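Local structure of Phl p 3 allergen (Phleum pratense, 3FT1) at residues K15-I21 with V52-S58; E42-L46 with F65-F69. The protein is a secreted grass pollen allergen recognised by IgE, built as a beta-barrel domain related to the C-terminal domain of expansins. Residues are numbered along the deposited sequence.

Contact 1: K15-I21 with V52-S58; sequences KKLVLDI and VWEVKSS
Strands 16-21 and 52-56 run antiparallel, 4.6 Å apart at closest approach of their axes and at 156°, both in extended beta conformation. Lys16 faces Lys56 and Val18 faces Glu54 as non-hydrogen-bonded pairs (CA-CA 4.3 and 4.6 Å); Leu17 with Val55 and Leu19 with Trp53 are hydrogen-bonded pairs (CA-CA 5.4 and 5.2 Å). The latter satisfy each other's N and O: Leu17 N to Val55 O 2.9 Å, Val55 N to Leu17 O 3.0 Å, Leu19 N to Trp53 O and Trp53 N to Leu19 O both 2.8 Å. Beyond the strand end, Ser57 N donates to Lys15 O (2.9 Å). Backbone groups of Val18 turn outward to Gln9 and Ser12 OG, those of Glu54 to Thr47. On the face of Lys16, Val18, Glu54 and Lys56, Lys56 NZ forms a salt bridge with Glu54 OE2 (3.2 Å, OE2 less surely placed); one water accepts from Lys56 NZ (3.1 Å) and, weakly, from all-t Lys16 NZ (3.3 Å), and donates to Glu54 OE1 (2.6 Å). The inward face of this regular barrel ladder is apolar, with Leu17, Leu19, Trp53 and Val55; Ile21 CD1 lies 3.9 Å from Trp53 CD1, and a second water links Trp53 NE1 (2.9 Å) to Ile21 O (3.2 Å). Strand 3-8 flanks 16-21, strand 44-49 flanks 52-56, and the apolar face packs on strands 30-36 and 65-71.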
loop_
_atom_site.group_PDB
_atom_site.type_symbol
_atom_site.label_atom_id
_atom_site.label_comp_id
_atom_site.label_asym_id
_atom_site.label_seq_id
_atom_site.Cartn_x
_atom_site.Cartn_y
_atom_site.Cartn_z
ATOM N N LYS A 15 -11.161 4.949 8.409
ATOM C CA LYS A 15 -10.003 5.333 9.227
ATOM C C LYS A 15 -8.938 4.240 9.290
ATOM O O LYS A 15 -7.975 4.344 10.050
ATOM C CB LYS A 15 -10.449 5.666 10.652
ATOM C CG LYS A 15 -11.294 6.932 10.753
ATOM C CD LYS A 15 -12.054 7.009 12.071
ATOM C CE LYS A 15 -11.136 7.282 13.244
ATOM N NZ LYS A 15 -11.900 7.513 14.509
ATOM N N LYS A 16 -9.102 3.185 8.504
ATOM C CA LYS A 16 -8.207 2.045 8.649
ATOM C C LYS A 16 -8.095 1.249 7.364
ATOM O O LYS A 16 -9.090 0.753 6.844
ATOM C CB LYS A 16 -8.706 1.149 9.783
ATOM C CG LYS A 16 -7.820 -0.047 10.102
ATOM C CD LYS A 16 -8.355 -0.743 11.342
ATOM C CE LYS A 16 -7.808 -2.144 11.504
ATOM N NZ LYS A 16 -8.421 -2.795 12.696
ATOM N N LEU A 17 -6.878 1.126 6.850
ATOM C CA LEU A 17 -6.643 0.269 5.694
ATOM C C LEU A 17 -5.921 -0.988 6.128
ATOM O O LEU A 17 -4.833 -0.918 6.674
ATOM C CB LEU A 17 -5.792 0.989 4.649
ATOM C CG LEU A 17 -6.513 1.828 3.603
ATOM C CD1 LEU A 17 -5.498 2.566 2.732
ATOM C CD2 LEU A 17 -7.422 0.945 2.753
ATOM N N VAL A 18 -6.543 -2.137 5.884
ATOM C CA VAL A 18 -5.909 -3.420 6.116
ATOM C C VAL A 18 -5.710 -4.024 4.745
ATOM O O VAL A 18 -6.689 -4.312 4.044
ATOM C CB VAL A 18 -6.802 -4.351 6.958
ATOM C CG1 VAL A 18 -6.082 -5.648 7.246
ATOM C CG2 VAL A 18 -7.210 -3.662 8.258
ATOM N N LEU A 19 -4.450 -4.198 4.357
ATOM C CA LEU A 19 -4.134 -4.561 2.982
ATOM C C LEU A 19 -3.306 -5.815 2.895
ATOM O O LEU A 19 -2.236 -5.908 3.508
ATOM C CB LEU A 19 -3.363 -3.431 2.297
ATOM C CG LEU A 19 -4.086 -2.094 2.159
ATOM C CD1 LEU A 19 -3.113 -1.037 1.653
ATOM C CD2 LEU A 19 -5.273 -2.245 1.215
ATOM N N ASP A 20 -3.812 -6.769 2.122
ATOM C CA ASP A 20 -3.011 -7.886 1.651
ATOM C C ASP A 20 -2.221 -7.377 0.462
ATOM O O ASP A 20 -2.760 -7.172 -0.623
ATOM C CB ASP A 20 -3.912 -9.045 1.221
ATOM C CG ASP A 20 -3.126 -10.251 0.749
ATOM O OD1 ASP A 20 -1.884 -10.248 0.876
ATOM O OD2 ASP A 20 -3.755 -11.209 0.249
ATOM N N ILE A 21 -0.936 -7.138 0.677
ATOM C CA ILE A 21 -0.088 -6.635 -0.384
ATOM C C ILE A 21 0.758 -7.799 -0.875
ATOM O O ILE A 21 1.472 -8.432 -0.093
ATOM C CB ILE A 21 0.820 -5.478 0.122
ATOM C CG1 ILE A 21 -0.039 -4.323 0.650
ATOM C CG2 ILE A 21 1.755 -4.998 -0.986
ATOM C CD1 ILE A 21 0.757 -3.180 1.267
ATOM N N VAL A 52 -0.755 -9.364 6.277
ATOM C CA VAL A 52 -1.272 -8.079 5.809
ATOM C C VAL A 52 -0.521 -6.906 6.409
ATOM O O VAL A 52 0.299 -7.069 7.315
ATOM C CB VAL A 52 -2.777 -7.904 6.108
ATOM C CG1 VAL A 52 -3.576 -9.068 5.546
ATOM C CG2 VAL A 52 -3.019 -7.732 7.609
ATOM N N TRP A 53 -0.807 -5.722 5.880
ATOM C CA TRP A 53 -0.177 -4.492 6.329
ATOM C C TRP A 53 -1.294 -3.557 6.707
ATOM O O TRP A 53 -2.325 -3.511 6.040
ATOM C CB TRP A 53 0.630 -3.848 5.206
ATOM C CG TRP A 53 1.815 -4.630 4.774
ATOM C CD1 TRP A 53 1.822 -5.728 3.968
ATOM C CD2 TRP A 53 3.185 -4.359 5.100
ATOM N NE1 TRP A 53 3.109 -6.170 3.787
ATOM C CE2 TRP A 53 3.965 -5.343 4.465
ATOM C CE3 TRP A 53 3.826 -3.375 5.863
ATOM C CZ2 TRP A 53 5.353 -5.381 4.574
ATOM C CZ3 TRP A 53 5.211 -3.413 5.969
ATOM C CH2 TRP A 53 5.957 -4.413 5.326
ATOM N N GLU A 54 -1.089 -2.793 7.766
ATOM C CA GLU A 54 -2.156 -1.952 8.269
ATOM C C GLU A 54 -1.707 -0.518 8.514
ATOM O O GLU A 54 -0.588 -0.277 8.963
ATOM C CB GLU A 54 -2.707 -2.558 9.553
ATOM C CG GLU A 54 -3.733 -1.701 10.254
ATOM C CD GLU A 54 -4.183 -2.314 11.563
ATOM O OE1 GLU A 54 -4.371 -3.545 11.601
ATOM O OE2 GLU A 54 -4.345 -1.569 12.550
ATOM N N VAL A 55 -2.590 0.432 8.217
ATOM C CA VAL A 55 -2.392 1.806 8.664
ATOM C C VAL A 55 -3.719 2.369 9.164
ATOM O O VAL A 55 -4.759 2.234 8.509
ATOM C CB VAL A 55 -1.744 2.712 7.576
ATOM C CG1 VAL A 55 -2.619 2.801 6.333
ATOM C CG2 VAL A 55 -1.446 4.100 8.147
ATOM N N LYS A 56 -3.675 2.961 10.353
ATOM C CA LYS A 56 -4.857 3.528 10.988
ATOM C C LYS A 56 -4.653 5.021 11.120
ATOM O O LYS A 56 -3.523 5.494 11.191
ATOM C CB LYS A 56 -5.026 2.977 12.401
ATOM C CG LYS A 56 -5.542 1.567 12.524
ATOM C CD LYS A 56 -5.460 1.122 13.985
ATOM C CE LYS A 56 -6.105 -0.238 14.211
ATOM N NZ LYS A 56 -5.548 -0.930 15.414
ATOM N N SER A 57 -5.752 5.755 11.193
ATOM C CA SER A 57 -5.697 7.183 11.453
ATOM C C SER A 57 -6.808 7.552 12.416
ATOM O O SER A 57 -7.811 6.846 12.514
ATOM C CB SER A 57 -5.866 7.970 10.163
ATOM O OG SER A 57 -5.765 9.352 10.441
ATOM N N SER A 58 -6.631 8.655 13.135
ATOM C CA SER A 58 -7.666 9.120 14.051
ATOM C C SER A 58 -8.763 9.840 13.279
ATOM O O SER A 58 -9.830 10.138 13.823
ATOM C CB SER A 58 -7.072 10.050 15.109
ATOM O OG SER A 58 -6.633 11.255 14.516
HETATM O O HOH W 1 -5.540 -3.700 13.944
HETATM O O HOH W 2 3.812 -8.397 2.032
#

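Contact 2: E42-L46 with F65-F69; sequences EWEPL and FNFRF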
loop_
_atom_site.group_PDB
_atom_site.type_symbol
_atom_site.label_atom_id
_atom_site.label_comp_id
_atom_site.label_asym_id
_atom_site.label_seq_id
_atom_site.Cartn_x
_atom_site.Cartn_y
_atom_site.Cartn_z
ATOM N N GLU A 42 3.426 13.919 3.937
ATOM C CA GLU A 42 4.199 12.951 4.703
ATOM C C GLU A 42 3.859 11.497 4.373
ATOM O O GLU A 42 2.704 11.151 4.112
ATOM C CB GLU A 42 4.105 13.217 6.207
ATOM C CG GLU A 42 2.781 12.871 6.834
ATOM C CD GLU A 42 2.853 12.895 8.347
ATOM O OE1 GLU A 42 3.608 13.729 8.891
ATOM O OE2 GLU A 42 2.164 12.079 8.991
ATOM N N TRP A 43 4.890 10.659 4.373
ATOM C CA TRP A 43 4.719 9.221 4.263
ATOM C C TRP A 43 4.458 8.624 5.638
ATOM O O TRP A 43 5.223 8.841 6.580
ATOM C CB TRP A 43 5.961 8.584 3.626
ATOM C CG TRP A 43 6.134 9.008 2.207
ATOM C CD1 TRP A 43 6.967 9.983 1.735
ATOM C CD2 TRP A 43 5.445 8.483 1.066
ATOM N NE1 TRP A 43 6.840 10.094 0.373
ATOM C CE2 TRP A 43 5.906 9.190 -0.062
ATOM C CE3 TRP A 43 4.471 7.495 0.892
ATOM C CZ2 TRP A 43 5.441 8.932 -1.349
ATOM C CZ3 TRP A 43 4.005 7.238 -0.391
ATOM C CH2 TRP A 43 4.494 7.954 -1.494
ATOM N N GLU A 44 3.370 7.869 5.746
ATOM C CA GLU A 44 2.994 7.223 6.994
ATOM C C GLU A 44 3.245 5.726 6.901
ATOM O O GLU A 44 2.699 5.055 6.022
ATOM C CB GLU A 44 1.511 7.461 7.279
ATOM C CG GLU A 44 1.098 8.922 7.202
ATOM C CD GLU A 44 -0.396 9.101 7.354
ATOM O OE1 GLU A 44 -0.943 8.634 8.370
ATOM O OE2 GLU A 44 -1.015 9.704 6.461
ATOM N N PRO A 45 4.045 5.185 7.824
ATOM C CA PRO A 45 4.386 3.763 7.708
ATOM C C PRO A 45 3.177 2.869 7.961
ATOM O O PRO A 45 2.354 3.170 8.833
ATOM C CB PRO A 45 5.428 3.547 8.811
ATOM C CG PRO A 45 5.773 4.918 9.333
ATOM C CD PRO A 45 4.602 5.796 9.039
ATOM N N LEU A 46 3.060 1.798 7.183
ATOM C CA LEU A 46 2.108 0.742 7.485
ATOM C C LEU A 46 2.819 -0.250 8.383
ATOM O O LEU A 46 4.035 -0.404 8.305
ATOM C CB LEU A 46 1.627 0.039 6.213
ATOM C CG LEU A 46 0.472 0.703 5.460
ATOM C CD1 LEU A 46 0.921 2.014 4.842
ATOM C CD2 LEU A 46 -0.076 -0.245 4.400
ATOM N N PHE A 65 -4.924 6.946 -2.651
ATOM C CA PHE A 65 -3.769 6.677 -1.809
ATOM C C PHE A 65 -2.521 6.317 -2.609
ATOM O O PHE A 65 -2.589 5.558 -3.563
ATOM C CB PHE A 65 -4.115 5.560 -0.824
ATOM C CG PHE A 65 -5.328 5.860 0.016
ATOM C CD1 PHE A 65 -5.292 6.863 0.965
ATOM C CD2 PHE A 65 -6.506 5.152 -0.160
ATOM C CE1 PHE A 65 -6.408 7.152 1.732
ATOM C CE2 PHE A 65 -7.630 5.437 0.605
ATOM C CZ PHE A 65 -7.574 6.438 1.554
ATOM N N ASN A 66 -1.387 6.874 -2.194
ATOM C CA ASN A 66 -0.082 6.559 -2.773
ATOM C C ASN A 66 0.713 5.691 -1.814
ATOM O O ASN A 66 0.570 5.814 -0.597
ATOM C CB ASN A 66 0.678 7.858 -3.051
ATOM C CG ASN A 66 -0.201 8.901 -3.698
ATOM O OD1 ASN A 66 -0.561 8.779 -4.868
ATOM N ND2 ASN A 66 -0.582 9.918 -2.928
ATOM N N PHE A 67 1.538 4.802 -2.354
ATOM C CA PHE A 67 2.311 3.874 -1.534
ATOM C C PHE A 67 3.779 3.878 -1.943
ATOM O O PHE A 67 4.098 3.804 -3.128
ATOM C CB PHE A 67 1.739 2.455 -1.643
ATOM C CG PHE A 67 0.353 2.328 -1.074
ATOM C CD1 PHE A 67 0.170 2.025 0.263
ATOM C CD2 PHE A 67 -0.759 2.568 -1.865
ATOM C CE1 PHE A 67 -1.107 1.942 0.808
ATOM C CE2 PHE A 67 -2.041 2.483 -1.333
ATOM C CZ PHE A 67 -2.213 2.166 0.002
ATOM N N ARG A 68 4.659 3.986 -0.956
ATOM C CA ARG A 68 6.097 3.892 -1.202
ATOM C C ARG A 68 6.593 2.583 -0.635
ATOM O O ARG A 68 6.354 2.278 0.542
ATOM C CB ARG A 68 6.853 5.046 -0.554
ATOM C CG ARG A 68 8.364 4.943 -0.729
ATOM C CD ARG A 68 9.046 6.266 -0.459
ATOM N NE ARG A 68 9.046 6.593 0.962
ATOM C CZ ARG A 68 9.542 7.721 1.464
ATOM N NH1 ARG A 68 10.074 8.632 0.656
ATOM N NH2 ARG A 68 9.508 7.937 2.769
ATOM N N PHE A 69 7.272 1.812 -1.481
ATOM C CA PHE A 69 7.877 0.546 -1.089
ATOM C C PHE A 69 9.393 0.667 -1.004
ATOM O O PHE A 69 10.018 1.306 -1.848
ATOM C CB PHE A 69 7.561 -0.539 -2.120
ATOM C CG PHE A 69 6.098 -0.900 -2.203
ATOM C CD1 PHE A 69 5.549 -1.807 -1.320
ATOM C CD2 PHE A 69 5.283 -0.336 -3.165
ATOM C CE1 PHE A 69 4.215 -2.148 -1.391
ATOM C CE2 PHE A 69 3.943 -0.673 -3.240
ATOM C CZ PHE A 69 3.413 -1.580 -2.346
#
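Trp43 is the main residue of the pairing. Its CA-to-CB bond points toward 65-69, and with chi1 in the m well the indole lies against Arg68. The guanidinium lies flat on the ring, centres 3.7 Å apart and planes at 21°; Arg68 CZ sits 3.7 Å from the centroid of the five-membered ring of Trp43, a cation-pi contact, and Arg68 CB 3.7 Å from the centroid of its six-membered ring, a CH-pi contact. Trp43 CZ3 also approaches the backbone, 3.4 Å from Arg68 N, and Trp43 CH2 lies 4.1 Å from Asn66 CB. Leu46 then turns to the other face of the sheet, where its CD2 meets the edge of the Phe67 ring at CE1 (4.3 Å). Strand 30-36 lies between the two segments and pairs with both, so they meet through side chains reaching over it, the Trp43 ring also touching the backbone of 66-68; the contact thus joins strand 44-49 to strand 65-71 within the barrel sheet. Glu34 on the intervening strand forms a salt bridge with Arg68 NE. The chemistry implies a guanidinium charge paired with Glu34 and stacked on the electron-rich face of Trp43, with the apolar Leu46-Phe67 contact on the opposite, inward face.

Overall arrangement
After strand 3-8 comes strand 16-24, and contact 1 closes a loop by bringing 15-21 beside 52-58, 31 residues apart at their closest ends. Within that span lies 42-46, whose partner 65-69 falls beyond 52-58; contact 2 closes this second loop, and the two cross. Contact 1 joins immediate neighbours in the antiparallel sheet, whereas contact 2 spans strand 30-36. Their centres are about 11 Å apart and they meet in the apolar interior: Leu46 CG lies 3.7 Å from Val55 CB, and Leu19 CD1 lies 3.7 Å from Phe67 CE1. Strands far apart in sheet order, 16-24 and 65-71, thereby pack across the core of the beta-barrel.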